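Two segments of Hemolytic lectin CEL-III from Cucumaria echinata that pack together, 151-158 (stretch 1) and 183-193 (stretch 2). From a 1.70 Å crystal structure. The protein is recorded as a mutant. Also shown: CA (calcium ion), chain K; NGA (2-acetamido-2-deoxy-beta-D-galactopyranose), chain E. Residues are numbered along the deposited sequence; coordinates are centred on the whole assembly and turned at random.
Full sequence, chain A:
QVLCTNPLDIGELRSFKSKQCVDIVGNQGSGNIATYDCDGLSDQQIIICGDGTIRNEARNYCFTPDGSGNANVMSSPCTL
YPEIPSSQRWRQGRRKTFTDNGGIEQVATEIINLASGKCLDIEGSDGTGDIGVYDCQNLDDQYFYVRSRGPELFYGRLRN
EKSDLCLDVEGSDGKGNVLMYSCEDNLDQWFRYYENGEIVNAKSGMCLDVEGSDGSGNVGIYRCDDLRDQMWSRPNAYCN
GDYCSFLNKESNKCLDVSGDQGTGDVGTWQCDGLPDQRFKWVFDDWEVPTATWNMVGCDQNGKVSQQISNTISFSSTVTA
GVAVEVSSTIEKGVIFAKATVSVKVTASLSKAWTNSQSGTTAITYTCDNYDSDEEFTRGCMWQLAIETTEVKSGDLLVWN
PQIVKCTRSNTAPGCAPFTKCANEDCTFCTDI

Stretch 1, residues 151-158: PELFYGRL
Stretch 2 183-193: CEDNLDQWFRY

Strand 152-155 of stretch 1 and strand 191-193 of stretch 2 pair antiparallel, with 150° between their N-to-C directions and 4.7 Å between their axes at closest approach. Register is set by Phe154 opposite Tyr193 (CA-CA 5.2 Å), a hydrogen-bonded pair, Tyr155 opposite Arg192 (4.3 Å between CA atoms), a non-hydrogen-bonded pair, and Gly156 opposite Phe191 (CA-CA 5.6 Å), hydrogen-bonded again. Tyr193 N donates to Phe154 O at 2.9 Å; Tyr193 O accepts from Leu153 N at 2.7 Å and weakly from Phe154 N at 3.3 Å. The sharing of one carbonyl by two successive amides goes with the irregular backbone of Leu153 (phi/psi -90/-45), set between Glu152 (-73/123) and the extended Phe154 (-153/166). At the other end, Phe191 N reaches Gly156 O at 2.9 Å and Gly156 N reaches Phe191 O at 3.0 Å; Tyr155 CA adds a CA-H...O contact to Phe191 O at 3.2 Å.

The chain turns a corner at Gly156. Its phi/psi of 132/-169 calls for glycine, since a CB would jam against the carbonyl oxygen of Tyr155. Gly156 CA lies 3.6 Å from the centroid of the six-membered ring of Trp190, only 5° off the normal, a CH-pi contact over the ring face. Trp190 (chi1 t, chi2 -81°) also brings CZ2 to 3.6 Å from Tyr155 CD1 (Tyr155 chi1 p).

Beyond the corner, Arg157 (chi1 to chi3 m, t, t; chi4 71°) reaches along the loop that precedes strand 191-193 and has 155 Å² covered. Its CB points sideways, but the long chain carries the guanidinium to loop carbonyls: Arg157 NE donates weakly to Glu184 O (2.8 Å) and Arg157 NH2 weakly to Asn186 O (2.9 Å). Arg157 NH2 also forms a long salt bridge with Asp185 OD1 (3.9 Å), through charge alone because the oxygen lies well out of the guanidinium plane; water 1 links the same atoms, 3.0 Å from Arg157 NH2 and 2.8 Å from Asp185 OD1. Arg157 NH1 sits at the Trp190 ring edge, 3.5 Å from CE3. The loop is braced by Gln189 (m, t, chi3 -2°), whose OE1 accepts from Glu184 N at 2.8 Å. Arg157 CA makes a CA-H...O contact with Gln189 O at 3.4 Å, and water 2 accepts from Leu158 N (2.8 Å) while donating to Gln189 O (2.7 Å).

Glu152 (t, t, chi3 47°) brings OE2 to 3.3 Å from Arg192 CD; the charges attract, but Glu152 OE2 is 4.1 Å from Arg192 NE, too far for a salt bridge, lies well out of the guanidinium plane, and is buried with no partner in the model.

Apolar packing completes the contact, which buries 766 Å² in all. Phe154 (m, 92°) and Tyr193 (t, 44°) share one sheet face with Phe191 (m, 88°), and Phe154 CD1 meets Tyr193 CD2 edge to edge at 4.0 Å. Leu153 (m, t) places CD1 over a Tyr193 ring face, 4.0 Å from CE2, while Leu158 CD1 (m, t) lies 4.2 Å from Phe191 CD1. On the other face, Tyr155 CB is 4.0 Å from the aliphatic Arg192 CG.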

ATOM      1  N   PRO A 151      -5.870  -2.929  -9.090  1.00 13.97           N
ATOM      2  CA  PRO A 151      -6.095  -4.188  -8.378  1.00 14.37           C
ATOM      3  C   PRO A 151      -4.904  -5.155  -8.458  1.00 14.19           C
ATOM      4  O   PRO A 151      -4.166  -5.181  -9.450  1.00 14.29           O
ATOM      5  CB  PRO A 151      -7.309  -4.792  -9.118  1.00 14.07           C
ATOM      6  CG  PRO A 151      -8.010  -3.650  -9.746  1.00 15.98           C
ATOM      7  CD  PRO A 151      -6.917  -2.638 -10.085  1.00 14.37           C
ATOM      8  N   GLU A 152      -4.721  -5.931  -7.401  1.00 13.73           N
ATOM      9  CA  GLU A 152      -3.871  -7.103  -7.446  1.00 13.06           C
ATOM     10  C   GLU A 152      -4.624  -8.160  -8.243  1.00 13.32           C
ATOM     11  O   GLU A 152      -5.748  -8.536  -7.877  1.00 13.30           O
ATOM     12  CB  GLU A 152      -3.585  -7.596  -6.022  1.00 12.76           C
ATOM     13  CG  GLU A 152      -2.558  -8.718  -5.950  1.00 14.63           C
ATOM     14  CD  GLU A 152      -2.617  -9.432  -4.622  1.00 14.54           C
ATOM     15  OE1 GLU A 152      -3.762  -9.765  -4.187  1.00 17.39           O
ATOM     16  OE2 GLU A 152      -1.530  -9.642  -4.021  1.00 15.76           O
ATOM     17  N   LEU A 153      -4.001  -8.640  -9.308  1.00 13.24           N
ATOM     18  CA  LEU A 153      -4.652  -9.580 -10.218  1.00 14.08           C
ATOM     19  C   LEU A 153      -4.415 -11.019  -9.792  1.00 13.95           C
ATOM     20  O   LEU A 153      -5.350 -11.840  -9.776  1.00 13.86           O
ATOM     21  CB  LEU A 153      -4.136  -9.395 -11.637  1.00 14.22           C
ATOM     22  CG  LEU A 153      -4.292  -7.989 -12.232  1.00 16.62           C
ATOM     23  CD1 LEU A 153      -3.681  -7.904 -13.619  1.00 18.65           C
ATOM     24  CD2 LEU A 153      -5.745  -7.607 -12.246  1.00 20.95           C
ATOM     25  N   PHE A 154      -3.164 -11.314  -9.442  1.00 13.21           N
ATOM     26  CA  PHE A 154      -2.746 -12.657  -9.084  1.00 12.83           C
ATOM     27  C   PHE A 154      -1.553 -12.577  -8.143  1.00 12.66           C
ATOM     28  O   PHE A 154      -0.926 -11.528  -8.016  1.00 11.99           O
ATOM     29  CB  PHE A 154      -2.316 -13.473 -10.316  1.00 12.49           C
ATOM     30  CG  PHE A 154      -3.417 -13.670 -11.320  1.00 12.48           C
ATOM     31  CD1 PHE A 154      -3.572 -12.771 -12.380  1.00 14.91           C
ATOM     32  CD2 PHE A 154      -4.329 -14.716 -11.175  1.00 14.51           C
ATOM     33  CE1 PHE A 154      -4.628 -12.936 -13.309  1.00 13.48           C
ATOM     34  CE2 PHE A 154      -5.386 -14.881 -12.099  1.00 15.02           C
ATOM     35  CZ  PHE A 154      -5.533 -13.998 -13.148  1.00 15.76           C
ATOM     36  N   TYR A 155      -1.261 -13.709  -7.512  1.00 12.62           N
ATOM     37  CA  TYR A 155      -0.162 -13.797  -6.579  1.00 13.56           C
ATOM     38  C   TYR A 155       0.229 -15.253  -6.320  1.00 13.51           C
ATOM     39  O   TYR A 155      -0.550 -16.187  -6.595  1.00 12.34           O
ATOM     40  CB  TYR A 155      -0.537 -13.109  -5.256  1.00 15.24           C
ATOM     41  CG  TYR A 155      -1.839 -13.610  -4.661  1.00 17.10           C
ATOM     42  CD1 TYR A 155      -1.880 -14.782  -3.908  1.00 18.44           C
ATOM     43  CD2 TYR A 155      -3.024 -12.911  -4.859  1.00 19.29           C
ATOM     44  CE1 TYR A 155      -3.082 -15.246  -3.352  1.00 18.62           C
ATOM     45  CE2 TYR A 155      -4.238 -13.366  -4.316  1.00 20.46           C
ATOM     46  CZ  TYR A 155      -4.249 -14.537  -3.565  1.00 21.23           C
ATOM     47  OH  TYR A 155      -5.437 -14.955  -3.028  1.00 21.96           O
ATOM     48  N   GLY A 156       1.425 -15.431  -5.774  1.00 13.25           N
ATOM     49  CA  GLY A 156       1.882 -16.769  -5.372  1.00 12.39           C
ATOM     50  C   GLY A 156       3.289 -17.003  -5.887  1.00 12.22           C
ATOM     51  O   GLY A 156       3.955 -16.085  -6.367  1.00 12.64           O
ATOM     52  N   ARG A 157       3.744 -18.250  -5.786  1.00 11.16           N
ATOM     53  CA  ARG A 157       4.941 -18.682  -6.508  1.00 11.65           C
ATOM     54  C   ARG A 157       4.531 -18.945  -7.959  1.00 11.79           C
ATOM     55  O   ARG A 157       3.342 -19.051  -8.252  1.00 12.61           O
ATOM     56  CB  ARG A 157       5.499 -19.957  -5.881  1.00 11.97           C
ATOM     57  CG  ARG A 157       6.049 -19.689  -4.525  1.00 14.40           C
ATOM     58  CD  ARG A 157       6.686 -20.888  -3.867  1.00 16.55           C
ATOM     59  NE  ARG A 157       7.352 -20.435  -2.631  1.00 20.73           N
ATOM     60  CZ  ARG A 157       6.730 -20.033  -1.525  1.00 21.10           C
ATOM     61  NH1 ARG A 157       5.407 -20.025  -1.434  1.00 21.04           N
ATOM     62  NH2 ARG A 157       7.451 -19.606  -0.493  1.00 22.46           N
ATOM     63  N   LEU A 158       5.510 -19.014  -8.851  1.00 11.74           N
ATOM     64  CA  LEU A 158       5.244 -19.208 -10.281  1.00 11.80           C
ATOM     65  C   LEU A 158       5.897 -20.515 -10.717  1.00 11.69           C
ATOM     66  O   LEU A 158       7.115 -20.583 -10.848  1.00 11.82           O
ATOM     67  CB  LEU A 158       5.786 -18.037 -11.084  1.00 11.69           C
ATOM     68  CG  LEU A 158       4.842 -16.821 -11.032  1.00 10.37           C
ATOM     69  CD1 LEU A 158       5.592 -15.551 -11.405  1.00 13.16           C
ATOM     70  CD2 LEU A 158       3.640 -17.038 -11.978  1.00 12.83           C
ATOM     71  N   CYS A 183      11.248 -25.200  -5.915  1.00 19.01           N
ATOM     72  CA  CYS A 183      10.327 -24.386  -5.132  1.00 20.00           C
ATOM     73  C   CYS A 183      10.678 -24.498  -3.666  1.00 20.68           C
ATOM     74  O   CYS A 183      10.874 -25.605  -3.144  1.00 20.71           O
ATOM     75  CB  CYS A 183       8.889 -24.805  -5.365  1.00 20.16           C
ATOM     76  SG  CYS A 183       8.427 -24.694  -7.128  1.00 20.28           S
ATOM     77  N   GLU A 184      10.772 -23.343  -3.017  1.00 20.30           N
ATOM     78  CA  GLU A 184      11.168 -23.261  -1.605  1.00 21.57           C
ATOM     79  C   GLU A 184      10.201 -22.408  -0.803  1.00 22.46           C
ATOM     80  O   GLU A 184       9.563 -21.517  -1.350  1.00 22.11           O
ATOM     81  CB  GLU A 184      12.559 -22.676  -1.481  1.00 21.04           C
ATOM     82  CG  GLU A 184      13.625 -23.544  -2.119  1.00 21.49           C
ATOM     83  CD  GLU A 184      14.994 -22.917  -2.102  1.00 23.87           C
ATOM     84  OE1 GLU A 184      15.176 -21.738  -2.136  1.00 24.01           O
ATOM     85  OE2 GLU A 184      15.979 -23.584  -2.054  1.00 24.45           O
ATOM     86  N   ASP A 185      10.129 -22.674   0.502  1.00 23.73           N
ATOM     87  CA  ASP A 185       9.248 -21.946   1.415  1.00 25.43           C
ATOM     88  C   ASP A 185       9.939 -20.657   1.895  1.00 25.66           C
ATOM     89  O   ASP A 185       9.949 -20.342   3.077  1.00 26.70           O
ATOM     90  CB  ASP A 185       8.851 -22.861   2.598  1.00 26.56           C
ATOM     91  CG  ASP A 185       7.686 -22.313   3.424  1.00 30.19           C
ATOM     92  OD1 ASP A 185       6.877 -21.500   2.899  1.00 33.37           O
ATOM     93  OD2 ASP A 185       7.583 -22.708   4.619  1.00 33.18           O
ATOM     94  N   ASN A 186      10.540 -19.939   0.954  1.00 25.35           N
ATOM     95  CA  ASN A 186      11.145 -18.641   1.163  1.00 25.00           C
ATOM     96  C   ASN A 186      10.302 -17.617   0.433  1.00 23.63           C
ATOM     97  O   ASN A 186       9.781 -17.907  -0.640  1.00 22.90           O
ATOM     98  CB  ASN A 186      12.522 -18.586   0.504  1.00 26.39           C
ATOM     99  CG  ASN A 186      13.646 -18.881   1.443  1.00 29.98           C
ATOM    100  OD1 ASN A 186      14.639 -19.494   1.047  1.00 34.99           O
ATOM    101  ND2 ASN A 186      13.528 -18.428   2.687  1.00 34.94           N
ATOM    102  N   LEU A 187      10.230 -16.407   0.976  1.00 21.94           N
ATOM    103  CA  LEU A 187       9.403 -15.337   0.405  1.00 21.54           C
ATOM    104  C   LEU A 187       9.948 -14.750  -0.887  1.00 19.60           C
ATOM    105  O   LEU A 187       9.215 -14.043  -1.581  1.00 18.72           O
ATOM    106  CB  LEU A 187       9.236 -14.184   1.401  1.00 22.33           C
ATOM    107  CG  LEU A 187       8.053 -14.059   2.356  1.00 26.37           C
ATOM    108  CD1 LEU A 187       7.261 -15.347   2.528  1.00 28.41           C
ATOM    109  CD2 LEU A 187       8.598 -13.525   3.676  1.00 28.75           C
ATOM    110  N   ASP A 188      11.218 -15.022  -1.209  1.00 18.02           N
ATOM    111  CA  ASP A 188      11.803 -14.487  -2.421  1.00 16.63           C
ATOM    112  C   ASP A 188      11.197 -15.123  -3.655  1.00 15.81           C
ATOM    113  O   ASP A 188      11.407 -14.610  -4.752  1.00 15.50           O
ATOM    114  CB  ASP A 188      13.338 -14.621  -2.454  1.00 17.19           C
ATOM    115  CG  ASP A 188      13.807 -16.051  -2.594  1.00 16.45           C
ATOM    116  OD1 ASP A 188      13.208 -16.962  -1.998  1.00 18.71           O
ATOM    117  OD2 ASP A 188      14.815 -16.262  -3.296  1.00 17.51           O
ATOM    118  N   GLN A 189      10.459 -16.222  -3.480  1.00 14.47           N
ATOM    119  CA  GLN A 189       9.800 -16.869  -4.622  1.00 14.18           C
ATOM    120  C   GLN A 189       8.342 -16.424  -4.801  1.00 14.45           C
ATOM    121  O   GLN A 189       7.684 -16.824  -5.774  1.00 14.80           O
ATOM    122  CB  GLN A 189       9.900 -18.386  -4.531  1.00 14.65           C
ATOM    123  CG  GLN A 189      11.321 -18.854  -4.792  1.00 12.88           C
ATOM    124  CD  GLN A 189      11.456 -20.347  -4.795  1.00 13.33           C
ATOM    125  OE1 GLN A 189      10.485 -21.065  -4.558  1.00 14.80           O
ATOM    126  NE2 GLN A 189      12.663 -20.831  -5.096  1.00 14.53           N
ATOM    127  N   TRP A 190       7.855 -15.594  -3.879  1.00 14.32           N
ATOM    128  CA  TRP A 190       6.453 -15.126  -3.926  1.00 13.88           C
ATOM    129  C   TRP A 190       6.380 -13.792  -4.642  1.00 13.31           C
ATOM    130  O   TRP A 190       7.128 -12.868  -4.319  1.00 12.99           O
ATOM    131  CB  TRP A 190       5.911 -14.970  -2.504  1.00 15.00           C
ATOM    132  CG  TRP A 190       4.411 -14.733  -2.398  1.00 16.20           C
ATOM    133  CD1 TRP A 190       3.737 -13.541  -2.561  1.00 15.72           C
ATOM    134  CD2 TRP A 190       3.407 -15.716  -2.086  1.00 17.41           C
ATOM    135  NE1 TRP A 190       2.388 -13.728  -2.367  1.00 16.27           N
ATOM    136  CE2 TRP A 190       2.155 -15.047  -2.074  1.00 17.08           C
ATOM    137  CE3 TRP A 190       3.442 -17.102  -1.833  1.00 16.48           C
ATOM    138  CZ2 TRP A 190       0.953 -15.712  -1.806  1.00 17.91           C
ATOM    139  CZ3 TRP A 190       2.249 -17.758  -1.559  1.00 17.91           C
ATOM    140  CH2 TRP A 190       1.017 -17.061  -1.552  1.00 16.35           C
ATOM    141  N   PHE A 191       5.462 -13.689  -5.599  1.00 12.23           N
ATOM    142  CA  PHE A 191       5.276 -12.461  -6.350  1.00 12.07           C
ATOM    143  C   PHE A 191       3.803 -12.059  -6.319  1.00 12.44           C
ATOM    144  O   PHE A 191       2.920 -12.912  -6.152  1.00 12.33           O
ATOM    145  CB  PHE A 191       5.695 -12.639  -7.809  1.00 12.78           C
ATOM    146  CG  PHE A 191       7.158 -12.927  -7.985  1.00 12.24           C
ATOM    147  CD1 PHE A 191       7.640 -14.250  -7.937  1.00 13.28           C
ATOM    148  CD2 PHE A 191       8.050 -11.901  -8.226  1.00 15.29           C
ATOM    149  CE1 PHE A 191       8.992 -14.521  -8.105  1.00 13.48           C
ATOM    150  CE2 PHE A 191       9.417 -12.170  -8.384  1.00 13.97           C
ATOM    151  CZ  PHE A 191       9.874 -13.489  -8.332  1.00 14.29           C
ATOM    152  N   ARG A 192       3.567 -10.764  -6.516  1.00 12.71           N
ATOM    153  CA  ARG A 192       2.201 -10.194  -6.609  1.00 13.02           C
ATOM    154  C   ARG A 192       2.141  -9.381  -7.895  1.00 12.21           C
ATOM    155  O   ARG A 192       3.030  -8.563  -8.172  1.00 12.09           O
ATOM    156  CB  ARG A 192       1.882  -9.294  -5.402  1.00 12.91           C
ATOM    157  CG  ARG A 192       1.791 -10.052  -4.074  1.00 14.79           C
ATOM    158  CD  ARG A 192       1.501  -9.136  -2.889  1.00 17.58           C
ATOM    159  NE  ARG A 192       1.881  -9.860  -1.679  1.00 25.30           N
ATOM    160  CZ  ARG A 192       1.956  -9.336  -0.466  1.00 28.58           C
ATOM    161  NH1 ARG A 192       1.648  -8.057  -0.267  1.00 30.50           N
ATOM    162  NH2 ARG A 192       2.328 -10.103   0.553  1.00 29.09           N
ATOM    163  N   TYR A 193       1.102  -9.627  -8.682  1.00 11.69           N
ATOM    164  CA  TYR A 193       0.982  -9.090 -10.041  1.00 11.10           C
ATOM    165  C   TYR A 193      -0.218  -8.158 -10.115  1.00 11.32           C
ATOM    166  O   TYR A 193      -1.340  -8.532  -9.724  1.00 11.05           O
ATOM    167  CB  TYR A 193       0.867 -10.271 -11.027  1.00 11.23           C
ATOM    168  CG  TYR A 193       0.573  -9.915 -12.452  1.00 11.49           C
ATOM    169  CD1 TYR A 193       1.234  -8.864 -13.084  1.00 12.61           C
ATOM    170  CD2 TYR A 193      -0.335 -10.650 -13.181  1.00 12.92           C
ATOM    171  CE1 TYR A 193       0.962  -8.519 -14.401  1.00 12.27           C
ATOM    172  CE2 TYR A 193      -0.609 -10.333 -14.496  1.00 14.31           C
ATOM    173  CZ  TYR A 193       0.062  -9.263 -15.108  1.00 13.31           C
ATOM    174  OH  TYR A 193      -0.201  -8.939 -16.420  1.00 13.70           O
TER
HETATM  175 CA    CA K1103      16.183 -18.006  -3.961  1.00 16.35          CA
HETATM  176  C1  NGA E1003      20.805 -20.095  -3.284  1.00 22.41           C
HETATM  177  C2  NGA E1003      19.397 -19.850  -2.738  1.00 18.54           C
HETATM  178  C3  NGA E1003      18.329 -20.599  -3.536  1.00 17.77           C
HETATM  179  C4  NGA E1003      18.516 -20.316  -5.033  1.00 17.02           C
HETATM  180  C5  NGA E1003      19.977 -20.478  -5.445  1.00 18.89           C
HETATM  181  C6  NGA E1003      20.165 -20.136  -6.922  1.00 20.61           C
HETATM  182  C7  NGA E1003      19.422 -19.614  -0.293  1.00 22.01           C
HETATM  183  C8  NGA E1003      19.220 -20.325   1.011  1.00 20.63           C
HETATM  184  N2  NGA E1003      19.256 -20.368  -1.376  1.00 20.03           N
HETATM  185  O1  NGA E1003      21.702 -19.274  -2.553  1.00 26.02           O
HETATM  186  O3  NGA E1003      17.016 -20.196  -3.086  1.00 16.38           O
HETATM  187  O4  NGA E1003      18.162 -18.961  -5.295  1.00 16.59           O
HETATM  188  O5  NGA E1003      20.848 -19.666  -4.667  1.00 19.73           O
HETATM  189  O6  NGA E1003      21.523 -20.416  -7.292  1.00 19.61           O
HETATM  190  O7  NGA E1003      19.752 -18.444  -0.335  1.00 21.56           O
HETATM  191  O   HOH W   1       6.928 -18.741   2.364  1.00 29.02           O
HETATM  192  O   HOH W   2       8.062 -18.630  -7.769  1.00 12.56           O
HETATM  193  O   HOH W   3      14.407 -19.149  -2.650  1.00 17.78           O